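CalS10 (Micromonospora echinospora, PDB 6UK5) methylates an amino pentose in calicheamicin biosynthesis, using bound S-adenosylmethionine as the methyl donor. Local coordinates at the interface of chains A and B. Sequence-based numbering; all coordinates share one arbitrary frame. Chains: chain A/B, CalS10.

The interface of chains A and B. Residues chain A 171, 178, 180, 199, 201; chain B 167-168, 170, 180-182.
B:Val182 sets both of its methyl groups against the hydroxyl of A:Thr178, and CG2 also against A:Ala180, at the middle of a face-to-face packing of beta-sheets between two copies of this S-adenosylmethionine-dependent methyltransferase. Strands 165-174, 177-188 and 191-202 of chain A meet strands 166-174 and 177-188 of chain B across a two-fold axis, and each contact recurs with the chains exchanged; the pairing may or may not be the dimer in solution. No polar atom bonds across this patch, and its two sides meet through van der Waals contact. With CG1 of B:Val182 anti to its backbone N (chi1 175°), the two methyls fork towards chain A. CG2 packs on the methyl CB of A:Ala180 at 3.7 Å and also touches CB of A:Leu199. CG1 points instead to CA of A:Gly201, 4.0 Å away. The hydroxyl OG1 of A:Thr178 faces this fork, 3.8 Å from CG2 of B:Val182, as the two side chains run past each other in opposite senses. The methyl CG2 of A:Thr178 is directed instead at CG1 of B:Val167, where the modelled approach is too close to be trusted. CB of A:Ala180 also meets CB of B:Ala180 at 3.9 Å, bringing the equivalent residues of the two chains together. Beyond them, A:Leu171, its CG anti to the backbone N (chi1 -176°), reaches over the backbone of B:Asp170 and sets CD2 3.8 Å from CA of B:Asp170. An alanine here has neither branch methyl, which would probably leave a gap over the backbone of B:Asp170. Within chain B, the carboxylate of B:Asp170 is turned to the guanidinium edge of B:Arg181, whose NH2 gives a hydrogen bond to OD1 of B:Asp170 at 2.7 Å, in the guanidinium plane and nearly along the C-O axis of OD1; the still shorter approach of NE to the same oxygen is doubtful.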
# COMPACT_ATOMS: atom_id res chain seq x y z
N LEU A 171 -1.42 -2.85 -2.97
CA LEU A 171 -2.15 -2.42 -1.78
C LEU A 171 -3.46 -3.18 -1.77
O LEU A 171 -4.29 -2.98 -2.66
CB LEU A 171 -2.42 -0.92 -1.80
CG LEU A 171 -3.10 -0.38 -0.53
CD1 LEU A 171 -2.07 0.05 0.52
CD2 LEU A 171 -4.11 0.70 -0.85
N THR A 178 -4.96 -3.64 6.45
CA THR A 178 -4.51 -3.24 5.13
C THR A 178 -3.07 -3.69 4.92
O THR A 178 -2.25 -3.60 5.83
CB THR A 178 -4.60 -1.73 4.95
OG1 THR A 178 -3.30 -1.15 5.13
CG2 THR A 178 -5.52 -1.17 5.99
N ALA A 180 0.22 -3.40 2.37
CA ALA A 180 0.96 -2.76 1.29
C ALA A 180 2.24 -3.52 1.02
O ALA A 180 2.86 -4.09 1.93
CB ALA A 180 1.29 -1.30 1.64
N LEU A 199 4.09 -3.60 4.38
CA LEU A 199 3.51 -2.84 5.48
C LEU A 199 2.14 -3.43 5.80
O LEU A 199 1.28 -3.49 4.91
CB LEU A 199 3.37 -1.36 5.14
CG LEU A 199 4.63 -0.49 5.15
CD1 LEU A 199 4.28 0.90 4.64
CD2 LEU A 199 5.23 -0.40 6.54
N GLY A 201 -0.96 -2.80 8.43
CA GLY A 201 -1.62 -2.01 9.46
C GLY A 201 -2.95 -2.66 9.82
O GLY A 201 -3.72 -3.03 8.93
N VAL B 167 -7.05 2.85 10.26
CA VAL B 167 -5.92 2.47 9.43
C VAL B 167 -6.23 2.85 7.99
O VAL B 167 -7.20 2.36 7.40
CB VAL B 167 -5.62 0.97 9.56
CG1 VAL B 167 -4.65 0.54 8.50
CG2 VAL B 167 -5.08 0.65 10.94
N GLY B 168 -5.39 3.73 7.42
CA GLY B 168 -5.53 4.11 6.02
C GLY B 168 -4.41 3.61 5.14
O GLY B 168 -3.33 3.25 5.63
N ASP B 170 -2.84 3.94 0.71
CA ASP B 170 -2.97 4.35 -0.69
C ASP B 170 -1.73 3.91 -1.46
O ASP B 170 -0.64 3.81 -0.89
CB ASP B 170 -3.18 5.86 -0.85
CG ASP B 170 -2.18 6.68 -0.08
OD1 ASP B 170 -2.39 6.89 1.14
OD2 ASP B 170 -1.17 7.11 -0.69
N ALA B 180 4.04 3.26 -1.64
CA ALA B 180 3.04 2.66 -0.78
C ALA B 180 3.00 3.44 0.52
O ALA B 180 4.03 3.92 1.00
CB ALA B 180 3.36 1.19 -0.50
N ARG B 181 1.80 3.57 1.08
CA ARG B 181 1.61 4.30 2.33
C ARG B 181 0.55 3.61 3.15
O ARG B 181 -0.54 3.32 2.65
CB ARG B 181 1.22 5.76 2.05
CG ARG B 181 1.28 6.68 3.26
CD ARG B 181 0.46 7.93 3.01
NE ARG B 181 -0.96 7.61 2.91
CZ ARG B 181 -1.87 7.83 3.86
NH1 ARG B 181 -1.54 8.41 5.00
NH2 ARG B 181 -3.13 7.48 3.64
N VAL B 182 0.88 3.32 4.41
CA VAL B 182 -0.07 2.83 5.40
C VAL B 182 -0.02 3.75 6.60
O VAL B 182 1.06 4.09 7.08
CB VAL B 182 0.22 1.37 5.81
CG1 VAL B 182 -0.71 0.94 6.92
CG2 VAL B 182 0.07 0.45 4.60